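Local coordinates for protein single domain haemoglobin (Campylobacter jejuni, PDB 2WY4) that binds haem and an iron ligand such as cyanide in a globin fold, and is probably an oxygen-binding or nitric-oxide-detoxifying haemoglobin, at residues A[30-33]-A[38-41]; A[24-29]-A[102-107]; A[92-97]-A[125-130]. All coordinates share one frame; numbering follows the deposited sequence. Where two conformers were deposited one is given.

Contact 1 (A[30-33]-A[38-41]); sequences IMFN and VKPM. With HEM (protoporphyrin IX containing Fe), chain B.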
loop_
_atom_site.group_PDB
_atom_site.type_symbol
_atom_site.label_atom_id
_atom_site.label_comp_id
_atom_site.label_asym_id
_atom_site.label_seq_id
_atom_site.Cartn_x
_atom_site.Cartn_y
_atom_site.Cartn_z
ATOM N N ILE A 30 -2.182 -8.910 -9.678
ATOM C CA ILE A 30 -1.417 -8.123 -10.658
ATOM C C ILE A 30 0.077 -8.225 -10.375
ATOM O O ILE A 30 0.865 -8.504 -11.261
ATOM C CB ILE A 30 -1.871 -6.660 -10.653
ATOM C CG1 ILE A 30 -3.269 -6.516 -11.248
ATOM C CG2 ILE A 30 -0.874 -5.802 -11.422
ATOM C CD1 ILE A 30 -3.963 -5.247 -10.883
ATOM N N MET A 31 0.469 -8.011 -9.133
ATOM C CA MET A 31 1.867 -8.000 -8.829
ATOM C C MET A 31 2.535 -9.345 -9.037
ATOM O O MET A 31 3.613 -9.414 -9.593
ATOM C CB MET A 31 2.172 -7.466 -7.448
ATOM C CG MET A 31 3.657 -7.289 -7.191
ATOM S SD MET A 31 4.023 -6.339 -5.701
ATOM C CE MET A 31 3.363 -7.423 -4.446
ATOM N N PHE A 32 1.891 -10.431 -8.597
ATOM C CA PHE A 32 2.488 -11.750 -8.764
ATOM C C PHE A 32 2.539 -12.156 -10.233
ATOM O O PHE A 32 3.442 -12.880 -10.648
ATOM C CB PHE A 32 1.780 -12.792 -7.909
ATOM C CG PHE A 32 1.922 -12.552 -6.429
ATOM C CD1 PHE A 32 2.959 -11.758 -5.921
ATOM C CD2 PHE A 32 1.025 -13.112 -5.554
ATOM C CE1 PHE A 32 3.089 -11.544 -4.554
ATOM C CE2 PHE A 32 1.168 -12.897 -4.185
ATOM C CZ PHE A 32 2.170 -12.108 -3.700
ATOM N N ASN A 33 1.593 -11.679 -11.021
ATOM C CA ASN A 33 1.597 -11.961 -12.465
ATOM C C ASN A 33 2.640 -11.185 -13.222
ATOM O O ASN A 33 3.290 -11.738 -14.127
ATOM C CB ASN A 33 0.264 -11.582 -13.093
ATOM C CG ASN A 33 0.216 -11.933 -14.565
ATOM O OD1 ASN A 33 0.095 -13.095 -14.907
ATOM N ND2 ASN A 33 0.412 -10.941 -15.439
ATOM N N VAL A 38 8.965 -11.255 -7.190
ATOM C CA VAL A 38 8.738 -10.862 -5.789
ATOM C C VAL A 38 7.912 -11.885 -5.027
ATOM O O VAL A 38 7.926 -11.868 -3.793
ATOM C CB VAL A 38 8.100 -9.437 -5.624
ATOM C CG1 VAL A 38 8.853 -8.406 -6.425
ATOM C CG2 VAL A 38 6.629 -9.459 -5.978
ATOM N N LYS A 39 7.226 -12.794 -5.718
ATOM C CA LYS A 39 6.312 -13.701 -5.022
ATOM C C LYS A 39 6.936 -14.480 -3.852
ATOM O O LYS A 39 6.325 -14.561 -2.796
ATOM C CB LYS A 39 5.550 -14.640 -5.979
ATOM C CG LYS A 39 4.333 -15.323 -5.337
ATOM C CD LYS A 39 3.443 -16.059 -6.345
ATOM C CE LYS A 39 4.067 -17.343 -6.805
ATOM N NZ LYS A 39 3.006 -18.146 -7.479
ATOM N N PRO A 40 8.115 -15.082 -4.026
ATOM C CA PRO A 40 8.699 -15.864 -2.914
ATOM C C PRO A 40 9.006 -15.078 -1.646
ATOM O O PRO A 40 9.273 -15.703 -0.606
ATOM C CB PRO A 40 9.997 -16.403 -3.515
ATOM C CG PRO A 40 9.722 -16.459 -4.949
ATOM C CD PRO A 40 8.919 -15.206 -5.255
ATOM N N MET A 41 9.013 -13.753 -1.724
ATOM C CA MET A 41 9.198 -12.931 -0.539
ATOM C C MET A 41 7.994 -13.087 0.410
ATOM O O MET A 41 8.122 -13.002 1.642
ATOM C CB MET A 41 9.327 -11.476 -0.937
ATOM C CG MET A 41 10.539 -11.168 -1.788
ATOM S SD MET A 41 10.550 -9.473 -2.462
ATOM C CE MET A 41 11.029 -8.511 -1.112
HETATM C CHA HEM B . 4.204 -7.295 4.593
HETATM C CHB HEM B . 2.190 -2.960 4.055
HETATM C CHC HEM B . 5.146 -2.090 0.350
HETATM C CHD HEM B . 6.690 -6.689 0.505
HETATM C C1A HEM B . 3.470 -6.193 4.828
HETATM C C2A HEM B . 2.524 -5.998 5.885
HETATM C C3A HEM B . 1.936 -4.796 5.742
HETATM C C4A HEM B . 2.523 -4.211 4.551
HETATM C CMA HEM B . 0.879 -4.171 6.664
HETATM C CAA HEM B . 2.254 -7.025 7.013
HETATM C CBA HEM B . 3.489 -7.238 7.891
HETATM C CGA HEM B . 3.599 -6.426 9.140
HETATM O O1A HEM B . 2.585 -5.829 9.589
HETATM O O2A HEM B . 4.734 -6.432 9.737
HETATM C C1B HEM B . 2.797 -2.363 2.983
HETATM C C2B HEM B . 2.520 -1.055 2.509
HETATM C C3B HEM B . 3.347 -0.811 1.479
HETATM C C4B HEM B . 4.163 -1.957 1.280
HETATM C CMB HEM B . 1.413 -0.153 3.040
HETATM C CAB HEM B . 3.446 0.421 0.570
HETATM C CBB HEM B . 3.415 1.650 1.052
HETATM C C1C HEM B . 5.876 -3.222 0.074
HETATM C C2C HEM B . 6.890 -3.414 -0.902
HETATM C C3C HEM B . 7.271 -4.673 -0.847
HETATM C C4C HEM B . 6.495 -5.367 0.149
HETATM C CMC HEM B . 7.464 -2.298 -1.790
HETATM C CAC HEM B . 8.339 -5.317 -1.714
HETATM C CBC HEM B . 8.005 -6.346 -2.502
HETATM C C1D HEM B . 6.146 -7.247 1.645
HETATM C C2D HEM B . 6.387 -8.589 2.018
HETATM C C3D HEM B . 5.643 -8.819 3.284
HETATM C C4D HEM B . 5.025 -7.563 3.558
HETATM C CMD HEM B . 7.253 -9.585 1.279
HETATM C CAD HEM B . 5.528 -10.095 4.100
HETATM C CBD HEM B . 4.146 -10.696 3.859
HETATM C CGD HEM B . 4.000 -12.108 4.341
HETATM O O1D HEM B . 3.458 -12.914 3.577
HETATM O O2D HEM B . 4.411 -12.373 5.503
HETATM N NA HEM B . 3.459 -5.090 4.001
HETATM N NB HEM B . 3.814 -2.893 2.230
HETATM N NC HEM B . 5.651 -4.433 0.711
HETATM N ND HEM B . 5.320 -6.646 2.565
HETATM FE FE HEM B . 4.569 -4.764 2.394
#

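Contact 2 (A[24-29]-A[102-107]); sequences TNEFYK and LKAIKN. With CYN (cyanide ion), chain C.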
loop_
_atom_site.group_PDB
_atom_site.type_symbol
_atom_site.label_atom_id
_atom_site.label_comp_id
_atom_site.label_asym_id
_atom_site.label_seq_id
_atom_site.Cartn_x
_atom_site.Cartn_y
_atom_site.Cartn_z
ATOM N N THR A 24 -7.019 -5.447 -2.475
ATOM C CA THR A 24 -5.699 -5.997 -2.311
ATOM C C THR A 24 -5.574 -7.386 -2.918
ATOM O O THR A 24 -4.505 -7.771 -3.349
ATOM C CB THR A 24 -5.200 -5.944 -0.886
ATOM O OG1 THR A 24 -6.119 -6.659 -0.048
ATOM C CG2 THR A 24 -5.191 -4.507 -0.395
ATOM N N ASN A 25 -6.654 -8.147 -2.962
ATOM C CA ASN A 25 -6.605 -9.395 -3.706
ATOM C C ASN A 25 -6.211 -9.102 -5.151
ATOM O O ASN A 25 -5.379 -9.789 -5.709
ATOM C CB ASN A 25 -7.947 -10.109 -3.687
ATOM C CG ASN A 25 -8.169 -10.892 -2.464
ATOM O OD1 ASN A 25 -7.236 -11.253 -1.755
ATOM N ND2 ASN A 25 -9.432 -11.181 -2.216
ATOM N N GLU A 26 -6.805 -8.071 -5.746
ATOM C CA GLU A 26 -6.488 -7.675 -7.124
ATOM C C GLU A 26 -5.041 -7.181 -7.242
ATOM O O GLU A 26 -4.333 -7.568 -8.158
ATOM C CB GLU A 26 -7.511 -6.651 -7.631
ATOM C CG GLU A 26 -7.256 -6.155 -9.056
ATOM C CD GLU A 26 -7.645 -7.140 -10.121
ATOM O OE1 GLU A 26 -8.248 -8.171 -9.807
ATOM O OE2 GLU A 26 -7.375 -6.847 -11.311
ATOM N N PHE A 27 -4.589 -6.399 -6.275
ATOM C CA PHE A 27 -3.204 -5.952 -6.236
ATOM C C PHE A 27 -2.239 -7.142 -6.250
ATOM O O PHE A 27 -1.300 -7.149 -7.059
ATOM C CB PHE A 27 -2.962 -5.107 -4.987
ATOM C CG PHE A 27 -1.521 -4.898 -4.629
ATOM C CD1 PHE A 27 -0.768 -3.912 -5.236
ATOM C CD2 PHE A 27 -0.929 -5.674 -3.658
ATOM C CE1 PHE A 27 0.494 -3.733 -4.870
ATOM C CE2 PHE A 27 0.341 -5.483 -3.280
ATOM C CZ PHE A 27 1.086 -4.525 -3.936
ATOM N N TYR A 28 -2.433 -8.151 -5.384
ATOM C CA TYR A 28 -1.506 -9.267 -5.382
ATOM C C TYR A 28 -1.584 -10.101 -6.653
ATOM O O TYR A 28 -0.583 -10.621 -7.091
ATOM C CB TYR A 28 -1.703 -10.174 -4.145
ATOM C CG TYR A 28 -1.191 -9.504 -2.872
ATOM C CD1 TYR A 28 0.144 -9.216 -2.730
ATOM C CD2 TYR A 28 -2.040 -9.153 -1.839
ATOM C CE1 TYR A 28 0.634 -8.594 -1.634
ATOM C CE2 TYR A 28 -1.539 -8.535 -0.714
ATOM C CZ TYR A 28 -0.206 -8.228 -0.621
ATOM O OH TYR A 28 0.268 -7.584 0.506
ATOM N N LYS A 29 -2.773 -10.242 -7.226
ATOM C CA LYS A 29 -2.907 -10.916 -8.526
ATOM C C LYS A 29 -2.036 -10.219 -9.585
ATOM O O LYS A 29 -1.243 -10.852 -10.299
ATOM C CB LYS A 29 -4.365 -10.932 -8.976
ATOM C CG LYS A 29 -4.621 -11.621 -10.315
ATOM C CD LYS A 29 -6.093 -11.530 -10.726
ATOM C CE LYS A 29 -6.308 -11.953 -12.182
ATOM N NZ LYS A 29 -7.730 -12.322 -12.509
ATOM N N LEU A 102 -2.082 1.110 -8.180
ATOM C CA LEU A 102 -2.867 2.026 -8.986
ATOM C C LEU A 102 -3.676 1.293 -10.051
ATOM O O LEU A 102 -4.832 1.659 -10.342
ATOM C CB LEU A 102 -1.999 3.142 -9.606
ATOM C CG LEU A 102 -1.951 4.394 -8.693
ATOM C CD1 LEU A 102 -3.240 5.193 -8.768
ATOM C CD2 LEU A 102 -1.637 4.067 -7.219
ATOM N N LYS A 103 -3.103 0.246 -10.621
ATOM C CA LYS A 103 -3.838 -0.546 -11.574
ATOM C C LYS A 103 -5.022 -1.269 -10.919
ATOM O O LYS A 103 -6.093 -1.335 -11.481
ATOM C CB LYS A 103 -2.914 -1.529 -12.304
ATOM C CG LYS A 103 -3.654 -2.364 -13.291
ATOM C CD LYS A 103 -2.733 -3.067 -14.251
ATOM C CE LYS A 103 -2.292 -4.418 -13.775
ATOM N NZ LYS A 103 -2.076 -5.328 -14.950
ATOM N N ALA A 104 -4.802 -1.808 -9.725
ATOM C CA ALA A 104 -5.865 -2.479 -8.994
ATOM C C ALA A 104 -7.010 -1.498 -8.727
ATOM O O ALA A 104 -8.189 -1.851 -8.844
ATOM C CB ALA A 104 -5.322 -3.036 -7.652
ATOM N N ILE A 105 -6.642 -0.267 -8.374
ATOM C CA ILE A 105 -7.628 0.767 -8.109
ATOM C C ILE A 105 -8.438 1.091 -9.371
ATOM O O ILE A 105 -9.648 1.168 -9.351
ATOM C CB ILE A 105 -6.951 2.027 -7.513
ATOM C CG1 ILE A 105 -6.543 1.763 -6.063
ATOM C CG2 ILE A 105 -7.885 3.249 -7.569
ATOM C CD1 ILE A 105 -5.705 2.893 -5.478
ATOM N N LYS A 106 -7.739 1.267 -10.468
ATOM C CA LYS A 106 -8.402 1.507 -11.740
ATOM C C LYS A 106 -9.348 0.359 -12.078
ATOM O O LYS A 106 -10.462 0.581 -12.483
ATOM C CB LYS A 106 -7.384 1.673 -12.874
ATOM C CG LYS A 106 -7.748 2.731 -13.888
ATOM C CD LYS A 106 -8.924 2.338 -14.711
ATOM C CE LYS A 106 -8.985 3.173 -15.976
ATOM N NZ LYS A 106 -7.608 3.385 -16.523
ATOM N N ASN A 107 -8.888 -0.878 -11.890
ATOM C CA ASN A 107 -9.700 -2.063 -12.228
ATOM C C ASN A 107 -10.946 -2.204 -11.401
ATOM O O ASN A 107 -12.025 -2.479 -11.938
ATOM C CB ASN A 107 -8.907 -3.361 -12.116
ATOM C CG ASN A 107 -7.838 -3.489 -13.183
ATOM O OD1 ASN A 107 -7.828 -2.741 -14.191
ATOM N ND2 ASN A 107 -6.985 -4.505 -13.029
HETATM C C CYN C . 3.132 -5.579 1.252
HETATM N N CYN C . 2.281 -6.078 0.671
#

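Contact 3 (A[92-97]-A[125-130]); sequences EHYPIV and KIAKFY. With HEM (protoporphyrin IX containing Fe), chain B.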
loop_
_atom_site.group_PDB
_atom_site.type_symbol
_atom_site.label_atom_id
_atom_site.label_comp_id
_atom_site.label_asym_id
_atom_site.label_seq_id
_atom_site.Cartn_x
_atom_site.Cartn_y
_atom_site.Cartn_z
ATOM N N GLU A 92 13.668 0.469 -4.365
ATOM C CA GLU A 92 13.300 0.249 -5.745
ATOM C C GLU A 92 12.101 -0.665 -5.955
ATOM O O GLU A 92 11.625 -0.805 -7.066
ATOM C CB GLU A 92 14.505 -0.306 -6.526
ATOM C CG GLU A 92 15.653 0.661 -6.664
ATOM C CD GLU A 92 16.385 0.964 -5.380
ATOM O OE1 GLU A 92 16.564 0.042 -4.555
ATOM O OE2 GLU A 92 16.830 2.142 -5.200
ATOM N N HIS A 93 11.621 -1.326 -4.892
ATOM C CA HIS A 93 10.401 -2.142 -5.045
ATOM C C HIS A 93 9.166 -1.273 -4.923
ATOM O O HIS A 93 8.138 -1.640 -5.402
ATOM C CB HIS A 93 10.285 -3.204 -3.962
ATOM C CG HIS A 93 11.224 -4.360 -4.109
ATOM N ND1 HIS A 93 12.174 -4.656 -3.158
ATOM C CD2 HIS A 93 11.328 -5.313 -5.063
ATOM C CE1 HIS A 93 12.840 -5.734 -3.542
ATOM N NE2 HIS A 93 12.326 -6.168 -4.681
ATOM N N TYR A 94 9.278 -0.120 -4.281
ATOM C CA TYR A 94 8.108 0.718 -4.064
ATOM C C TYR A 94 7.424 1.184 -5.365
ATOM O O TYR A 94 6.187 1.213 -5.396
ATOM C CB TYR A 94 8.362 1.862 -3.054
ATOM C CG TYR A 94 8.373 1.386 -1.630
ATOM C CD1 TYR A 94 9.505 0.818 -1.085
ATOM C CD2 TYR A 94 7.228 1.453 -0.846
ATOM C CE1 TYR A 94 9.506 0.327 0.191
ATOM C CE2 TYR A 94 7.225 0.965 0.430
ATOM C CZ TYR A 94 8.361 0.417 0.946
ATOM O OH TYR A 94 8.361 -0.052 2.243
ATOM N N PRO A 95 8.159 1.568 -6.435
ATOM C CA PRO A 95 7.471 1.878 -7.689
ATOM C C PRO A 95 6.694 0.667 -8.300
ATOM O O PRO A 95 5.721 0.853 -9.060
ATOM C CB PRO A 95 8.616 2.338 -8.606
ATOM C CG PRO A 95 9.662 2.794 -7.697
ATOM C CD PRO A 95 9.602 1.840 -6.543
ATOM N N ILE A 96 7.135 -0.555 -8.012
ATOM C CA ILE A 96 6.427 -1.737 -8.485
ATOM C C ILE A 96 5.086 -1.828 -7.780
ATOM O O ILE A 96 4.043 -1.996 -8.378
ATOM C CB ILE A 96 7.268 -3.006 -8.241
ATOM C CG1 ILE A 96 8.502 -2.980 -9.138
ATOM C CG2 ILE A 96 6.456 -4.212 -8.509
ATOM C CD1 ILE A 96 9.507 -4.090 -8.831
ATOM N N VAL A 97 5.129 -1.741 -6.458
ATOM C CA VAL A 97 3.906 -1.745 -5.666
ATOM C C VAL A 97 2.965 -0.627 -6.094
ATOM O O VAL A 97 1.761 -0.838 -6.224
ATOM C CB VAL A 97 4.226 -1.726 -4.129
ATOM C CG1 VAL A 97 3.005 -1.361 -3.311
ATOM C CG2 VAL A 97 4.785 -3.082 -3.728
ATOM N N LYS A 125 3.641 9.796 -1.407
ATOM C CA LYS A 125 3.930 10.268 -0.070
ATOM C C LYS A 125 4.033 9.128 0.954
ATOM O O LYS A 125 4.901 9.130 1.816
ATOM C CB LYS A 125 2.867 11.259 0.368
ATOM C CG LYS A 125 2.902 12.560 -0.406
ATOM C CD LYS A 125 1.710 13.420 -0.081
ATOM C CE LYS A 125 1.718 14.738 -0.853
ATOM N NZ LYS A 125 0.747 15.702 -0.270
ATOM N N ILE A 126 3.141 8.155 0.843
ATOM C CA ILE A 126 3.087 7.013 1.751
ATOM C C ILE A 126 4.347 6.181 1.558
ATOM O O ILE A 126 5.029 5.810 2.503
ATOM C CB ILE A 126 1.838 6.205 1.429
ATOM C CG1 ILE A 126 0.592 6.977 1.783
ATOM C CG2 ILE A 126 1.840 4.909 2.214
ATOM C CD1 ILE A 126 -0.655 6.401 1.167
ATOM N N ALA A 127 4.704 5.952 0.304
ATOM C CA ALA A 127 5.894 5.203 0.002
ATOM C C ALA A 127 7.120 5.867 0.589
ATOM O O ALA A 127 7.971 5.188 1.131
ATOM C CB ALA A 127 6.055 5.009 -1.486
ATOM N N LYS A 128 7.227 7.183 0.440
ATOM C CA LYS A 128 8.372 7.892 0.973
ATOM C C LYS A 128 8.478 7.714 2.486
ATOM O O LYS A 128 9.568 7.555 3.027
ATOM C CB LYS A 128 8.283 9.379 0.622
ATOM C CG LYS A 128 9.354 10.220 1.310
ATOM C CD LYS A 128 9.243 11.672 0.869
ATOM C CE LYS A 128 10.513 12.454 1.123
ATOM N NZ LYS A 128 11.025 12.303 2.482
ATOM N N PHE A 129 7.338 7.773 3.175
ATOM C CA PHE A 129 7.337 7.573 4.624
ATOM C C PHE A 129 7.887 6.195 5.020
ATOM O O PHE A 129 8.719 6.100 5.941
ATOM C CB PHE A 129 5.922 7.773 5.155
ATOM C CG PHE A 129 5.831 7.897 6.645
ATOM C CD1 PHE A 129 6.253 9.026 7.294
ATOM C CD2 PHE A 129 5.325 6.853 7.394
ATOM C CE1 PHE A 129 6.148 9.143 8.665
ATOM C CE2 PHE A 129 5.251 6.940 8.776
ATOM C CZ PHE A 129 5.664 8.077 9.407
ATOM N N TYR A 130 7.452 5.146 4.329
ATOM C CA TYR A 130 7.957 3.801 4.595
ATOM C C TYR A 130 9.440 3.684 4.230
ATOM O O TYR A 130 10.265 3.186 5.020
ATOM C CB TYR A 130 7.187 2.759 3.793
ATOM C CG TYR A 130 5.904 2.261 4.420
ATOM C CD1 TYR A 130 4.783 3.052 4.456
ATOM C CD2 TYR A 130 5.829 0.974 4.964
ATOM C CE1 TYR A 130 3.610 2.604 5.014
ATOM C CE2 TYR A 130 4.673 0.533 5.539
ATOM C CZ TYR A 130 3.557 1.328 5.575
ATOM O OH TYR A 130 2.433 0.819 6.187
HETATM C CHA HEM B . 4.204 -7.295 4.593
HETATM C CHB HEM B . 2.190 -2.960 4.055
HETATM C CHC HEM B . 5.146 -2.090 0.350
HETATM C CHD HEM B . 6.690 -6.689 0.505
HETATM C C1A HEM B . 3.470 -6.193 4.828
HETATM C C2A HEM B . 2.524 -5.998 5.885
HETATM C C3A HEM B . 1.936 -4.796 5.742
HETATM C C4A HEM B . 2.523 -4.211 4.551
HETATM C CMA HEM B . 0.879 -4.171 6.664
HETATM C CAA HEM B . 2.254 -7.025 7.013
HETATM C CBA HEM B . 3.489 -7.238 7.891
HETATM C CGA HEM B . 3.599 -6.426 9.140
HETATM O O1A HEM B . 2.585 -5.829 9.589
HETATM O O2A HEM B . 4.734 -6.432 9.737
HETATM C C1B HEM B . 2.797 -2.363 2.983
HETATM C C2B HEM B . 2.520 -1.055 2.509
HETATM C C3B HEM B . 3.347 -0.811 1.479
HETATM C C4B HEM B . 4.163 -1.957 1.280
HETATM C CMB HEM B . 1.413 -0.153 3.040
HETATM C CAB HEM B . 3.446 0.421 0.570
HETATM C CBB HEM B . 3.415 1.650 1.052
HETATM C C1C HEM B . 5.876 -3.222 0.074
HETATM C C2C HEM B . 6.890 -3.414 -0.902
HETATM C C3C HEM B . 7.271 -4.673 -0.847
HETATM C C4C HEM B . 6.495 -5.367 0.149
HETATM C CMC HEM B . 7.464 -2.298 -1.790
HETATM C CAC HEM B . 8.339 -5.317 -1.714
HETATM C CBC HEM B . 8.005 -6.346 -2.502
HETATM C C1D HEM B . 6.146 -7.247 1.645
HETATM C C2D HEM B . 6.387 -8.589 2.018
HETATM C C3D HEM B . 5.643 -8.819 3.284
HETATM C C4D HEM B . 5.025 -7.563 3.558
HETATM C CMD HEM B . 7.253 -9.585 1.279
HETATM C CAD HEM B . 5.528 -10.095 4.100
HETATM C CBD HEM B . 4.146 -10.696 3.859
HETATM C CGD HEM B . 4.000 -12.108 4.341
HETATM O O1D HEM B . 3.458 -12.914 3.577
HETATM O O2D HEM B . 4.411 -12.373 5.503
HETATM N NA HEM B . 3.459 -5.090 4.001
HETATM N NB HEM B . 3.814 -2.893 2.230
HETATM N NC HEM B . 5.651 -4.433 0.711
HETATM N ND HEM B . 5.320 -6.646 2.565
HETATM FE FE HEM B . 4.569 -4.764 2.394
#

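Contact 1 (A[30-33]-A[38-41])
The carbonyl O of Val38, a residue that packs across the contact on Met31 and Phe32, accepts a hydrogen bond from Met41 N at 3.0 Å. The bond spans three residues, as in a 3-10 turn, and from this turn both Val38 and Lys39 point their CB atoms toward helix 4-34. No hydrogen bond crosses between 30-33 and 38-41, so the segments are joined by apolar and CH-pi contacts. Lys39 lays its aliphatic chain over one face of the Phe32 ring. Its CG stands 3.8 Å from the centroid of that ring and only 9° off the normal, which makes this a centred CH-pi contact. CD continues over the CB side of the ring and lies 3.8 Å from Phe32 CG. A bend at chi3 (75°) then turns the ammonium end of Lys39 away from the aromatic surface. Val38 approaches differently: its CG2 sits at the edge of the same ring, near its plane, 4.3 Å from Phe32 CD1. The same methyl meets Met31 CG at 3.9 Å. Met31 swings toward it because CG is anti to the backbone N (chi1 -173°), and the two side chains cross at about a right angle. In the globin fold this is the passage from the B helix through the C turn to the CD corner, where Phe42 sets an edge-to-face ring contact against Phe32. The turn also reaches the haem, since Met41 O lies 3.5 Å from haem methyl CMD. The thioether end of Met41 extends to the vinyl group, SD standing 4.0 Å from haem CBC.

Contact 2 (A[24-29]-A[102-107])
Glu26 and Asn107 meet with their side chains at about a right angle, and their carboxylate and amide planes are 73° apart. Asn107 ND2 donates to Glu26 OE2 at 2.9 Å, with an N-H...O angle of 151°. The nitrogen reaches that oxygen on its anti side, a little out of the carboxylate plane, so the bond is sound but not ideally straight. Glu26 gets there by a bent chain: its CG is anti to the backbone N, and the bend at chi2 brings the carboxylate within reach of Asn107. That places CG 3.9 Å from Ala104 CB. The Ala104 methyl presses into the backbone of the other helix at its closest point, 3.7 Å from Phe27 N and 4.1 Å from Phe27 CB. A methyl this small lets the segment axes approach to 8.5 Å while they cross at 128°. Phe27 then carries its ring past the interface toward the haem side, and Tyr28, next along the helix, heads for the same side. The two neighbouring rings are set edge to face: Phe27 CD2 lies 3.7 Å above the Tyr28 plane, over its centre, while Tyr28 CZ sits in the plane of the Phe27 ring. Phe27 thus covers one face of the phenol, whose OH donates a short hydrogen bond of 2.5 Å to the cyanide N. Gln52 NE2 is hydrogen-bonded to the same OH. The arrangement is the B/G helix crossing of the globin fold, here backing a distal pocket with the tyrosine and glutamine pair familiar from bacterial globins.

Contact 3 (A[92-97]-A[125-130])
Tyr94 spans the gap between helix 94-109 and Ala127 and Tyr130 of helix 113-139, and it can be followed outward from its CB, which points toward the other segment. At the start of the ring, CG already lies 3.8 Å from haem methyl CMC. That methyl sits above the centre of one face, so CD1 and CE1 share it. CD2 looks to the other helix and meets Ala127 CB at 3.8 Å; the opposite face has Ala127 O over its rim. One step further, CE2 divides its contacts between haem CHC at 3.7 Å and Tyr130 CB at 3.8 Å. The tip ends at OH, 3.4 Å from Tyr130 CB, where the polar need is met by a hydrogen bond to Glu134 OE1. With CG anti to its carbonyl carbon (chi1 -76°), the ring is directed into this slot. Tyr130 crosses Tyr94 at about a right angle and runs on along the porphyrin. Haem CBB lies over one face of its ring, and its OH is 3.4 Å from haem methyl CMB. Val97 meets the methyl that Tyr94 covers, its CG2 lying 3.4 Å from haem CMC. Tyr94 also rests on His84, the axial ligand of the iron, consistent with the tyrosine and glutamate arrangement found beside the proximal histidine in flavohaemoglobins. The contact thus sits between the G and H helices of the globin, with helix 74-86 touching both Tyr94 and Tyr130, and helix 51-65 reaching Ile126 through Ala63 and Tyr130 through Ala59.

The contacts form a chain of shared helices round the haem. Contacts 1 and 2 have centres about 13 Å apart and both use helix 4-34; they touch where Ile30 packs on Lys103, Ala104 and Asn107. Contacts 2 and 3 share helix 94-109, with centres about 16 Å apart, and meet where Phe27 CE1 lies 3.4 Å from Val97 O. In sequence, contact 1 falls wholly between the segments of contact 2, whereas the segments of contacts 2 and 3 alternate. Contacts 1 and 3, also about 16 Å apart, both touch the haem and meet where Met31 SD packs on Val97 CG2. Helix 94-109 thus packs on the helix carrying the cyanide-binding Tyr28 and, near its start, places Tyr94 against the axial His84.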